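Local coordinates for protein mRNA interferase toxin YafQ (Escherichia coli, PDB 4MMG) that cleaves mRNA on the ribosome at lysine codons followed by G or A, halting translation elongation as the toxin of a type II toxin-antitoxin pair, at residues A[36-40]-A[81-85]; A[59-63]-A[73-77]; A[70-74]-A[86-90]. The protein carries 1 engineered substitution. All coordinates share one frame. Numbering follows the deposited sequence.

Overall arrangement
Three contacts show how a small RelE-family toxin is built around one antiparallel hairpin, strands 71-77 and 81-88, within a mixed sheet. Interaction 1 lays helix 29-40 on the sheet face bearing Leu-82 and Phe-84; interaction 2 adds the turn into strand 63-66 to the edge of strand 71-77 away from strand 81-88; interaction 3 pairs the hairpin strands far from their connection. Centres lie about 10 Å (1 and 2), 14 Å (1 and 3) and 11 Å (2 and 3) apart. Along the chain, 2 is nested within 1, while 1 and 3 cross. Both use strand 81-88, which thus runs from the helix-covered core toward engineered Gln-90, at the inferred proton-donor position.

Interaction 1 (A[36-40]-A[81-85]); sequences MTLLI and LLRFE. With SO4 (sulfate ion), chain E.
The helix-on-sheet core of the RelE-type fold is illustrated here by the last turn of helix 29-40 lying against strand 81-88. Segment 36-40 is regular alpha helix, with Ile-40 N hydrogen-bonded to Met-36 O at 2.8 Å; Leu-81 to Phe-84 are extended, while Glu-85 (phi -102°, psi -54°) begins a classic beta bulge opposite Ile-74. The segment axes approach to 10.0 Å at 160°, nearly antiparallel, so that Met-36 lies nearest Phe-84 (CA-CA 8.3 Å) and Ile-40 nearest Leu-82 (7.3 Å).

Alternation along the strand directs Leu-82 and Phe-84 toward the helix. Phe-84 (chi1 m) is the centrepiece: Met-36 (m, t, p) curls its CE over the ring face, 3.8 Å from the centroid and 7° off the normal, a CH-pi contact within a Met-aromatic pair whose SD is 4.8 Å from the centroid. Ile-40 CG1 meets the ring edge at Phe-84 CE2 (4.0 Å), and Leu-39 CD1 reaches Phe-84 CE1, also at 4.0 Å. Leu-82 CD2 packs against Leu-39 CB (3.8 Å) and Ile-40 CG1 (3.9 Å).

Away from the helix, Arg-83 NE forms a salt bridge with Glu-85 OE1 (2.8 Å), Arg-83 NH2 donates to O2 of a sulfate (2.8 Å), and NH1 pairs with Glu-10. Tyr-11 of parallel strand 8-11 also meets the Phe-84 ring. Such a helix on Leu-82 and Phe-84 belongs to the alpha/beta RelE-family fold.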
ATOM      1  N   MET A  36      -3.598  -4.661  -4.027  1.00  9.71           N
ATOM      2  CA  MET A  36      -4.516  -3.536  -4.166  1.00  9.73           C
ATOM      3  C   MET A  36      -5.952  -3.996  -4.395  1.00 10.46           C
ATOM      4  O   MET A  36      -6.883  -3.419  -3.834  1.00 10.45           O
ATOM      5  CB  MET A  36      -4.079  -2.614  -5.301  1.00 10.29           C
ATOM      6  CG  MET A  36      -2.761  -1.902  -5.054  1.00 10.21           C
ATOM      7  SD  MET A  36      -2.268  -0.911  -6.484  1.00 15.49           S
ATOM      8  CE  MET A  36      -3.507   0.344  -6.457  1.00 15.46           C
ATOM      9  N   THR A  37      -6.126  -5.032  -5.204  1.00 11.12           N
ATOM     10  CA  THR A  37      -7.467  -5.539  -5.493  1.00 10.91           C
ATOM     11  C   THR A  37      -8.141  -6.105  -4.236  1.00 10.92           C
ATOM     12  O   THR A  37      -9.340  -5.896  -4.014  1.00 11.53           O
ATOM     13  CB  THR A  37      -7.447  -6.544  -6.645  1.00 14.87           C
ATOM     14  OG1 THR A  37      -6.962  -5.888  -7.828  1.00 19.85           O
ATOM     15  CG2 THR A  37      -8.837  -7.092  -6.905  1.00 15.39           C
ATOM     16  N   LEU A  38      -7.378  -6.800  -3.398  1.00  9.53           N
ATOM     17  CA  LEU A  38      -7.939  -7.309  -2.146  1.00 10.71           C
ATOM     18  C   LEU A  38      -8.452  -6.169  -1.273  1.00  9.10           C
ATOM     19  O   LEU A  38      -9.548  -6.237  -0.723  1.00  9.56           O
ATOM     20  CB  LEU A  38      -6.895  -8.129  -1.385  1.00  9.70           C
ATOM     21  CG  LEU A  38      -6.452  -9.442  -2.041  1.00  9.85           C
ATOM     22  CD1 LEU A  38      -5.365 -10.096  -1.194  1.00 11.37           C
ATOM     23  CD2 LEU A  38      -7.627 -10.403  -2.245  1.00 10.35           C
ATOM     24  N   LEU A  39      -7.670  -5.098  -1.180  1.00  8.46           N
ATOM     25  CA  LEU A  39      -8.073  -3.929  -0.408  1.00  8.80           C
ATOM     26  C   LEU A  39      -9.301  -3.237  -1.014  1.00 10.02           C
ATOM     27  O   LEU A  39     -10.260  -2.930  -0.307  1.00 10.46           O
ATOM     28  CB  LEU A  39      -6.906  -2.948  -0.272  1.00  8.17           C
ATOM     29  CG  LEU A  39      -5.819  -3.456   0.672  1.00  7.46           C
ATOM     30  CD1 LEU A  39      -4.490  -2.801   0.366  1.00  9.72           C
ATOM     31  CD2 LEU A  39      -6.225  -3.176   2.112  1.00  9.46           C
ATOM     32  N   ILE A  40      -9.264  -3.008  -2.325  1.00  9.44           N
ATOM     33  CA  ILE A  40     -10.371  -2.347  -3.018  1.00 10.41           C
ATOM     34  C   ILE A  40     -11.667  -3.138  -2.851  1.00 11.22           C
ATOM     35  O   ILE A  40     -12.729  -2.550  -2.623  1.00 11.04           O
ATOM     36  CB  ILE A  40     -10.039  -2.167  -4.507  1.00  9.63           C
ATOM     37  CG1 ILE A  40      -9.011  -1.045  -4.674  1.00 10.89           C
ATOM     38  CG2 ILE A  40     -11.300  -1.874  -5.331  1.00 12.62           C
ATOM     39  CD1 ILE A  40      -8.335  -1.032  -6.033  1.00 13.88           C
ATOM     40  N   LEU A  81     -12.739   5.678   3.743  1.00 19.36           N
ATOM     41  CA  LEU A  81     -11.780   5.774   2.651  1.00 16.36           C
ATOM     42  C   LEU A  81     -10.762   4.653   2.625  1.00 13.43           C
ATOM     43  O   LEU A  81     -10.389   4.099   3.668  1.00 14.23           O
ATOM     44  CB  LEU A  81     -11.079   7.141   2.656  1.00 20.82           C
ATOM     45  CG  LEU A  81     -10.085   7.526   3.752  1.00 21.71           C
ATOM     46  CD1 LEU A  81      -8.685   6.969   3.489  1.00 21.76           C
ATOM     47  CD2 LEU A  81     -10.017   9.042   3.882  1.00 24.24           C
ATOM     48  N   LEU A  82     -10.341   4.310   1.413  1.00 10.38           N
ATOM     49  CA  LEU A  82      -9.135   3.518   1.216  1.00 10.81           C
ATOM     50  C   LEU A  82      -8.210   4.402   0.406  1.00 11.27           C
ATOM     51  O   LEU A  82      -8.558   4.813  -0.697  1.00 12.65           O
ATOM     52  CB  LEU A  82      -9.443   2.243   0.440  1.00  9.92           C
ATOM     53  CG  LEU A  82      -8.260   1.504  -0.201  1.00 10.35           C
ATOM     54  CD1 LEU A  82      -7.250   1.024   0.839  1.00 12.29           C
ATOM     55  CD2 LEU A  82      -8.769   0.327  -1.030  1.00 12.00           C
ATOM     56  N   ARG A  83      -7.042   4.711   0.953  1.00  9.73           N
ATOM     57  CA  ARG A  83      -6.109   5.597   0.263  1.00  9.65           C
ATOM     58  C   ARG A  83      -4.750   4.924   0.082  1.00 10.50           C
ATOM     59  O   ARG A  83      -4.076   4.573   1.054  1.00 11.71           O
ATOM     60  CB  ARG A  83      -5.951   6.914   1.026  1.00 11.32           C
ATOM     61  CG  ARG A  83      -4.948   7.879   0.418  1.00 12.75           C
ATOM     62  CD  ARG A  83      -4.989   9.211   1.163  1.00 14.53           C
ATOM     63  NE  ARG A  83      -4.102  10.206   0.575  1.00 14.35           N
ATOM     64  CZ  ARG A  83      -4.480  11.099  -0.339  1.00 17.06           C
ATOM     65  NH1 ARG A  83      -5.735  11.121  -0.777  1.00 14.53           N
ATOM     66  NH2 ARG A  83      -3.600  11.971  -0.819  1.00 17.10           N
ATOM     67  N   PHE A  84      -4.365   4.726  -1.174  1.00  8.09           N
ATOM     68  CA  PHE A  84      -3.033   4.227  -1.489  1.00  8.21           C
ATOM     69  C   PHE A  84      -2.046   5.384  -1.407  1.00  9.86           C
ATOM     70  O   PHE A  84      -2.148   6.354  -2.161  1.00  9.72           O
ATOM     71  CB  PHE A  84      -3.045   3.567  -2.866  1.00  8.29           C
ATOM     72  CG  PHE A  84      -3.928   2.356  -2.925  1.00  7.86           C
ATOM     73  CD1 PHE A  84      -3.529   1.170  -2.335  1.00  9.23           C
ATOM     74  CD2 PHE A  84      -5.165   2.414  -3.540  1.00 10.37           C
ATOM     75  CE1 PHE A  84      -4.340   0.051  -2.372  1.00 10.72           C
ATOM     76  CE2 PHE A  84      -5.990   1.304  -3.584  1.00 10.00           C
ATOM     77  CZ  PHE A  84      -5.573   0.113  -3.000  1.00 10.63           C
ATOM     78  N   GLU A  85      -1.095   5.294  -0.481  1.00  9.79           N
ATOM     79  CA  GLU A  85      -0.268   6.447  -0.124  1.00  9.93           C
ATOM     80  C   GLU A  85       1.138   6.451  -0.714  1.00 10.30           C
ATOM     81  O   GLU A  85       1.548   7.439  -1.328  1.00 10.66           O
ATOM     82  CB  GLU A  85      -0.214   6.603   1.397  1.00  9.99           C
ATOM     83  CG  GLU A  85       0.419   7.891   1.861  1.00 11.98           C
ATOM     84  CD  GLU A  85      -0.406   9.122   1.518  1.00 12.97           C
ATOM     85  OE1 GLU A  85      -1.619   8.999   1.244  1.00 12.59           O
ATOM     86  OE2 GLU A  85       0.174  10.238   1.527  1.00 17.64           O
TER
HETATM   87  S   SO4 E 103      -0.797  13.635   0.636  1.00 30.95           S
HETATM   88  O1  SO4 E 103       0.515  13.679   1.279  1.00 34.36           O
HETATM   89  O2  SO4 E 103      -1.394  12.309   0.815  1.00 21.71           O
HETATM   90  O3  SO4 E 103      -0.633  13.935  -0.786  1.00 29.79           O
HETATM   91  O4  SO4 E 103      -1.669  14.633   1.246  1.00 37.28           O

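Interaction 2 (A[59-63]-A[73-77]); sequences WKGYR and LIYKL
Two backbone hydrogen bonds, Arg-63 N to Tyr-75 O (2.7 Å) and Tyr-75 N to Arg-63 O (3.1 Å), join strand 63-66 to strand 71-77 as consecutive antiparallel neighbours in the mixed sheet of this RelE-family toxin; this hydrogen-bonded pair has CA-CA 5.4 Å. A type II turn, Trp-59 to Tyr-62, leads into it, closed by Tyr-62 N to Trp-59 O (3.0 Å), with Gly-61 phi at 96°. Arg-63 NE donates weakly to Tyr-75 OH (3.3 Å), but Asp-52 is the stronger partner of both.

Waters bridge Lys-60 O (2.9 Å) to Lys-76 NZ (2.8 Å) and Gly-61 O (2.8 Å) to Leu-77 N (2.9 Å).

Lys-76 (t, t, m, t) lays CE over the Tyr-62 ring, 4.0 Å from its centroid, and brings NZ to 4.5 Å from the same centroid, an off-centre cation-pi contact. Arg-63 CB covers the Tyr-75 ring. Ile-74 CG2 packs on Tyr-62 CB (3.8 Å); Ile-74 CD1 sits over the Trp-59 five-membered ring, 3.8 Å from its centroid.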
ATOM      1  N   TRP A  59       4.061   8.173  10.124  1.00 12.87           N
ATOM      2  CA  TRP A  59       3.048   7.422   9.378  1.00 11.53           C
ATOM      3  C   TRP A  59       1.874   6.973  10.239  1.00 11.84           C
ATOM      4  O   TRP A  59       1.104   6.089   9.850  1.00 11.78           O
ATOM      5  CB  TRP A  59       3.673   6.223   8.668  1.00 10.87           C
ATOM      6  CG  TRP A  59       4.548   6.577   7.497  1.00 12.66           C
ATOM      7  CD1 TRP A  59       5.888   6.334   7.366  1.00 16.58           C
ATOM      8  CD2 TRP A  59       4.136   7.219   6.291  1.00 13.18           C
ATOM      9  NE1 TRP A  59       6.333   6.791   6.147  1.00 15.38           N
ATOM     10  CE2 TRP A  59       5.276   7.342   5.471  1.00 13.98           C
ATOM     11  CE3 TRP A  59       2.912   7.702   5.821  1.00 14.78           C
ATOM     12  CZ2 TRP A  59       5.224   7.934   4.208  1.00 16.93           C
ATOM     13  CZ3 TRP A  59       2.867   8.297   4.571  1.00 17.06           C
ATOM     14  CH2 TRP A  59       4.011   8.402   3.779  1.00 15.15           C
ATOM     15  N   LYS A  60       1.721   7.587  11.406  1.00 13.05           N
ATOM     16  CA  LYS A  60       0.581   7.298  12.272  1.00 13.86           C
ATOM     17  C   LYS A  60      -0.734   7.452  11.501  1.00 12.71           C
ATOM     18  O   LYS A  60      -0.897   8.404  10.738  1.00 13.92           O
ATOM     19  CB  LYS A  60       0.603   8.237  13.483  1.00 17.04           C
ATOM     20  CG  LYS A  60      -0.504   7.989  14.497  1.00 24.05           C
ATOM     21  CD  LYS A  60      -0.380   8.972  15.659  1.00 27.36           C
ATOM     22  CE  LYS A  60      -1.665   9.076  16.467  1.00 35.26           C
ATOM     23  NZ  LYS A  60      -1.901   7.886  17.330  1.00 38.15           N
ATOM     24  N   GLY A  61      -1.640   6.492  11.672  1.00 13.01           N
ATOM     25  CA  GLY A  61      -2.908   6.500  10.961  1.00 15.99           C
ATOM     26  C   GLY A  61      -2.902   5.657   9.694  1.00 15.00           C
ATOM     27  O   GLY A  61      -3.965   5.361   9.138  1.00 14.21           O
ATOM     28  N   TYR A  62      -1.709   5.286   9.236  1.00 12.26           N
ATOM     29  CA  TYR A  62      -1.543   4.457   8.038  1.00 10.64           C
ATOM     30  C   TYR A  62      -1.173   3.019   8.405  1.00 12.00           C
ATOM     31  O   TYR A  62      -0.914   2.712   9.579  1.00 12.33           O
ATOM     32  CB  TYR A  62      -0.462   5.052   7.129  1.00  9.39           C
ATOM     33  CG  TYR A  62      -0.824   6.379   6.491  1.00 10.47           C
ATOM     34  CD1 TYR A  62      -0.614   7.575   7.161  1.00 10.90           C
ATOM     35  CD2 TYR A  62      -1.368   6.428   5.215  1.00 11.47           C
ATOM     36  CE1 TYR A  62      -0.931   8.789   6.570  1.00 13.01           C
ATOM     37  CE2 TYR A  62      -1.694   7.630   4.616  1.00 12.78           C
ATOM     38  CZ  TYR A  62      -1.476   8.808   5.301  1.00 14.42           C
ATOM     39  OH  TYR A  62      -1.796  10.008   4.699  1.00 16.89           O
ATOM     40  N   ARG A  63      -1.140   2.152   7.391  1.00  9.83           N
ATOM     41  CA  ARG A  63      -0.779   0.744   7.549  1.00  9.36           C
ATOM     42  C   ARG A  63       0.304   0.364   6.542  1.00  9.32           C
ATOM     43  O   ARG A  63       0.502   1.065   5.544  1.00 10.73           O
ATOM     44  CB  ARG A  63      -1.988  -0.167   7.347  1.00 11.37           C
ATOM     45  CG  ARG A  63      -3.168   0.158   8.248  1.00 11.91           C
ATOM     46  CD  ARG A  63      -4.290  -0.868   8.113  1.00 11.90           C
ATOM     47  NE  ARG A  63      -3.901  -2.184   8.628  1.00 12.68           N
ATOM     48  CZ  ARG A  63      -3.929  -2.511   9.917  1.00 16.06           C
ATOM     49  NH1 ARG A  63      -4.327  -1.620  10.821  1.00 16.37           N
ATOM     50  NH2 ARG A  63      -3.553  -3.721  10.309  1.00 17.86           N
ATOM     51  N   LEU A  73       3.818  -1.485   0.694  1.00  8.60           N
ATOM     52  CA  LEU A  73       2.700  -0.604   0.378  1.00  7.73           C
ATOM     53  C   LEU A  73       2.257   0.083   1.662  1.00  8.52           C
ATOM     54  O   LEU A  73       1.951  -0.594   2.649  1.00 10.29           O
ATOM     55  CB  LEU A  73       1.532  -1.397  -0.197  1.00  9.96           C
ATOM     56  CG  LEU A  73       0.230  -0.594  -0.320  1.00  8.71           C
ATOM     57  CD1 LEU A  73       0.368   0.469  -1.385  1.00  9.99           C
ATOM     58  CD2 LEU A  73      -0.978  -1.483  -0.612  1.00 10.74           C
ATOM     59  N   ILE A  74       2.241   1.417   1.656  1.00  7.73           N
ATOM     60  CA  ILE A  74       1.672   2.196   2.749  1.00  8.69           C
ATOM     61  C   ILE A  74       0.310   2.710   2.282  1.00 10.04           C
ATOM     62  O   ILE A  74       0.183   3.330   1.213  1.00  9.18           O
ATOM     63  CB  ILE A  74       2.557   3.390   3.160  1.00  8.72           C
ATOM     64  CG1 ILE A  74       3.879   2.904   3.754  1.00  9.48           C
ATOM     65  CG2 ILE A  74       1.827   4.264   4.167  1.00  9.49           C
ATOM     66  CD1 ILE A  74       4.857   4.035   4.064  1.00 10.52           C
ATOM     67  N   TYR A  75      -0.714   2.427   3.073  1.00  7.91           N
ATOM     68  CA  TYR A  75      -2.078   2.811   2.727  1.00  8.92           C
ATOM     69  C   TYR A  75      -2.850   3.205   3.990  1.00 10.38           C
ATOM     70  O   TYR A  75      -2.442   2.885   5.110  1.00 10.86           O
ATOM     71  CB  TYR A  75      -2.787   1.670   1.972  1.00  9.95           C
ATOM     72  CG  TYR A  75      -3.050   0.469   2.848  1.00 10.18           C
ATOM     73  CD1 TYR A  75      -2.053  -0.461   3.102  1.00  9.88           C
ATOM     74  CD2 TYR A  75      -4.290   0.289   3.446  1.00  9.95           C
ATOM     75  CE1 TYR A  75      -2.286  -1.556   3.924  1.00  8.88           C
ATOM     76  CE2 TYR A  75      -4.535  -0.783   4.265  1.00  9.10           C
ATOM     77  CZ  TYR A  75      -3.532  -1.699   4.508  1.00  9.24           C
ATOM     78  OH  TYR A  75      -3.799  -2.766   5.332  1.00 10.54           O
ATOM     79  N   LYS A  76      -3.969   3.900   3.812  1.00  9.81           N
ATOM     80  CA  LYS A  76      -4.849   4.216   4.928  1.00  9.76           C
ATOM     81  C   LYS A  76      -6.192   3.561   4.671  1.00 10.99           C
ATOM     82  O   LYS A  76      -6.674   3.560   3.537  1.00 11.37           O
ATOM     83  CB  LYS A  76      -5.004   5.731   5.096  1.00 10.66           C
ATOM     84  CG  LYS A  76      -6.067   6.121   6.127  1.00 13.04           C
ATOM     85  CD  LYS A  76      -6.099   7.620   6.366  1.00 14.79           C
ATOM     86  CE  LYS A  76      -4.928   8.073   7.213  1.00 19.22           C
ATOM     87  NZ  LYS A  76      -4.947   9.552   7.401  1.00 19.77           N
ATOM     88  N   LEU A  77      -6.778   2.977   5.711  1.00 11.13           N
ATOM     89  CA  LEU A  77      -8.090   2.361   5.586  1.00 12.79           C
ATOM     90  C   LEU A  77      -8.979   2.742   6.764  1.00 14.34           C
ATOM     91  O   LEU A  77      -8.684   2.410   7.919  1.00 15.90           O
ATOM     92  CB  LEU A  77      -7.979   0.837   5.479  1.00 12.37           C
ATOM     93  CG  LEU A  77      -9.302   0.096   5.284  1.00 13.45           C
ATOM     94  CD1 LEU A  77      -9.894   0.425   3.931  1.00 15.72           C
ATOM     95  CD2 LEU A  77      -9.072  -1.395   5.420  1.00 17.97           C
TER
HETATM   96  O   HOH W   1      -3.009   9.855   9.443  1.00 22.61           O
HETATM   97  O   HOH W   2      -5.252   3.024   8.191  1.00 14.22           O
HETATM   98  O   HOH W   3      -4.653  10.299   4.179  1.00 22.92           O

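Interaction 3 (A[70-74]-A[86-90]); sequences DWILI and RTGTQ. Engineered in segment 86-90: Gln-90 (natural residue His).
Pairing within a beta hairpin is largely a matter of satisfying backbone donors and acceptors, and strands 71-74 and 86-88 do so in antiparallel register, their axes 4.8 Å apart at 178°. Ile-72 faces Gly-88 and Ile-74 faces Arg-86 as hydrogen-bonded pairs; Leu-73 with Thr-87 between them is the non-hydrogen-bonded pair (CA-CA 4.5 Å). Ile-72 N donates to Gly-88 O (2.8 Å) and Gly-88 N to Ile-72 O (3.1 Å); Ile-74 N donates to Arg-86 O (2.9 Å) and Arg-86 N to Ile-74 O (3.2 Å). Ile-74 O also faces Glu-85 N (2.9 Å, probable hydrogen bond), the mark of a classic beta bulge.

Ile-72 O also receives Thr-87 OG1 (2.8 Å). That hydroxyl (t rotamer) in turn accepts a weak bond from Trp-71 NE1 (2.8 Å). At Gly-88 (phi 160°, psi -159°) a CB would clash with the carbonyl O of Thr-87.

Asp-70 OD1 accepts Gln-90 N (3.1 Å), tying helix 90-94 to the start of the hairpin. Thr-89 is the N-cap, its OG1 hydrogen-bonded to Ala-92 N. Gln-90 is an engineered replacement for histidine at the inferred proton-donor position. Asp-18 OD2 of helix 13-24 takes both Thr-87 N and the Arg-86 NE salt bridge.

Trp-71 and Leu-73 face helix 29-40, with Leu-73 and Thr-87 also touching Tyr-15 of helix 13-24, whereas Ile-72, Ile-74 and Arg-86 pack against Leu-93 of helix 90-94.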
ATOM      1  N   ASP A  70      11.375  -6.416   0.585  1.00 10.74           N
ATOM      2  CA  ASP A  70      11.754  -5.002   0.529  1.00  9.62           C
ATOM      3  C   ASP A  70      10.908  -4.232  -0.479  1.00  9.68           C
ATOM      4  O   ASP A  70      11.401  -3.343  -1.177  1.00 10.27           O
ATOM      5  CB  ASP A  70      13.251  -4.840   0.232  1.00 11.12           C
ATOM      6  CG  ASP A  70      13.756  -3.419   0.481  1.00 13.62           C
ATOM      7  OD1 ASP A  70      13.244  -2.743   1.408  1.00 13.27           O
ATOM      8  OD2 ASP A  70      14.669  -2.971  -0.252  1.00 14.76           O
ATOM      9  N   TRP A  71       9.623  -4.564  -0.540  1.00  8.50           N
ATOM     10  CA  TRP A  71       8.671  -3.776  -1.313  1.00  9.92           C
ATOM     11  C   TRP A  71       7.427  -3.624  -0.465  1.00  8.73           C
ATOM     12  O   TRP A  71       6.704  -4.596  -0.223  1.00  8.18           O
ATOM     13  CB  TRP A  71       8.335  -4.474  -2.626  1.00  8.60           C
ATOM     14  CG  TRP A  71       7.442  -3.682  -3.554  1.00  8.83           C
ATOM     15  CD1 TRP A  71       7.023  -2.389  -3.402  1.00  9.86           C
ATOM     16  CD2 TRP A  71       6.880  -4.141  -4.791  1.00  7.80           C
ATOM     17  NE1 TRP A  71       6.236  -2.014  -4.476  1.00  9.70           N
ATOM     18  CE2 TRP A  71       6.134  -3.074  -5.338  1.00  9.00           C
ATOM     19  CE3 TRP A  71       6.938  -5.352  -5.490  1.00 10.92           C
ATOM     20  CZ2 TRP A  71       5.447  -3.189  -6.546  1.00 10.00           C
ATOM     21  CZ3 TRP A  71       6.249  -5.465  -6.693  1.00  9.69           C
ATOM     22  CH2 TRP A  71       5.517  -4.388  -7.209  1.00  9.19           C
ATOM     23  N   ILE A  72       7.200  -2.396  -0.005  1.00  8.79           N
ATOM     24  CA  ILE A  72       6.152  -2.059   0.951  1.00  8.58           C
ATOM     25  C   ILE A  72       5.059  -1.262   0.268  1.00  8.25           C
ATOM     26  O   ILE A  72       5.347  -0.448  -0.619  1.00  9.34           O
ATOM     27  CB  ILE A  72       6.724  -1.141   2.043  1.00 11.90           C
ATOM     28  CG1 ILE A  72       7.968  -1.749   2.662  1.00 22.22           C
ATOM     29  CG2 ILE A  72       5.668  -0.824   3.114  1.00 11.74           C
ATOM     30  CD1 ILE A  72       7.647  -2.911   3.451  1.00 20.15           C
ATOM     31  N   LEU A  73       3.818  -1.485   0.694  1.00  8.60           N
ATOM     32  CA  LEU A  73       2.700  -0.604   0.378  1.00  7.73           C
ATOM     33  C   LEU A  73       2.257   0.083   1.662  1.00  8.52           C
ATOM     34  O   LEU A  73       1.951  -0.594   2.649  1.00 10.29           O
ATOM     35  CB  LEU A  73       1.532  -1.397  -0.197  1.00  9.96           C
ATOM     36  CG  LEU A  73       0.230  -0.594  -0.320  1.00  8.71           C
ATOM     37  CD1 LEU A  73       0.368   0.469  -1.385  1.00  9.99           C
ATOM     38  CD2 LEU A  73      -0.978  -1.483  -0.612  1.00 10.74           C
ATOM     39  N   ILE A  74       2.241   1.417   1.656  1.00  7.73           N
ATOM     40  CA  ILE A  74       1.672   2.196   2.749  1.00  8.69           C
ATOM     41  C   ILE A  74       0.310   2.710   2.282  1.00 10.04           C
ATOM     42  O   ILE A  74       0.183   3.330   1.213  1.00  9.18           O
ATOM     43  CB  ILE A  74       2.557   3.390   3.160  1.00  8.72           C
ATOM     44  CG1 ILE A  74       3.879   2.904   3.754  1.00  9.48           C
ATOM     45  CG2 ILE A  74       1.827   4.264   4.167  1.00  9.49           C
ATOM     46  CD1 ILE A  74       4.857   4.035   4.064  1.00 10.52           C
ATOM     47  N   ARG A  86       1.890   5.376  -0.492  1.00  9.42           N
ATOM     48  CA  ARG A  86       3.228   5.226  -1.063  1.00  9.29           C
ATOM     49  C   ARG A  86       3.515   3.763  -1.333  1.00  9.24           C
ATOM     50  O   ARG A  86       2.912   2.878  -0.716  1.00  9.40           O
ATOM     51  CB  ARG A  86       4.313   5.762  -0.116  1.00 10.01           C
ATOM     52  CG  ARG A  86       4.372   7.280  -0.007  1.00 11.95           C
ATOM     53  CD  ARG A  86       5.801   7.777   0.116  1.00 14.84           C
ATOM     54  NE  ARG A  86       6.588   7.488  -1.081  1.00 12.11           N
ATOM     55  CZ  ARG A  86       7.899   7.684  -1.179  1.00 13.05           C
ATOM     56  NH1 ARG A  86       8.580   8.157  -0.145  1.00 16.35           N
ATOM     57  NH2 ARG A  86       8.532   7.384  -2.303  1.00 15.56           N
ATOM     58  N   THR A  87       4.438   3.509  -2.250  1.00  9.26           N
ATOM     59  CA  THR A  87       4.985   2.168  -2.404  1.00  9.62           C
ATOM     60  C   THR A  87       6.455   2.233  -2.808  1.00 10.25           C
ATOM     61  O   THR A  87       6.864   3.125  -3.555  1.00 12.36           O
ATOM     62  CB  THR A  87       4.145   1.301  -3.381  1.00 10.50           C
ATOM     63  OG1 THR A  87       4.582  -0.058  -3.303  1.00  9.74           O
ATOM     64  CG2 THR A  87       4.280   1.785  -4.816  1.00 11.09           C
ATOM     65  N   GLY A  88       7.256   1.308  -2.287  1.00  7.91           N
ATOM     66  CA  GLY A  88       8.671   1.283  -2.594  1.00  9.89           C
ATOM     67  C   GLY A  88       9.441   0.503  -1.552  1.00  9.13           C
ATOM     68  O   GLY A  88       8.874  -0.308  -0.823  1.00  9.18           O
ATOM     69  N   THR A  89      10.742   0.756  -1.475  1.00  9.32           N
ATOM     70  CA  THR A  89      11.587   0.085  -0.503  1.00  8.79           C
ATOM     71  C   THR A  89      11.327   0.639   0.886  1.00  9.06           C
ATOM     72  O   THR A  89      10.790   1.737   1.048  1.00  9.78           O
ATOM     73  CB  THR A  89      13.083   0.269  -0.810  1.00  9.43           C
ATOM     74  OG1 THR A  89      13.416   1.656  -0.704  1.00 10.64           O
ATOM     75  CG2 THR A  89      13.436  -0.246  -2.206  1.00 12.29           C
ATOM     76  N   GLN A  90      11.733  -0.116   1.896  1.00 10.03           N
ATOM     77  CA  GLN A  90      11.635   0.368   3.259  1.00  8.99           C
ATOM     78  C   GLN A  90      12.466   1.641   3.445  1.00 12.85           C
ATOM     79  O   GLN A  90      12.032   2.583   4.107  1.00 11.25           O
ATOM     80  CB  GLN A  90      12.104  -0.720   4.214  1.00 12.64           C
ATOM     81  CG  GLN A  90      11.911  -0.377   5.672  1.00 14.28           C
ATOM     82  CD  GLN A  90      12.060  -1.595   6.551  1.00 16.43           C
ATOM     83  OE1 GLN A  90      11.095  -2.329   6.782  1.00 21.74           O
ATOM     84  NE2 GLN A  90      13.269  -1.827   7.036  1.00 19.70           N
TER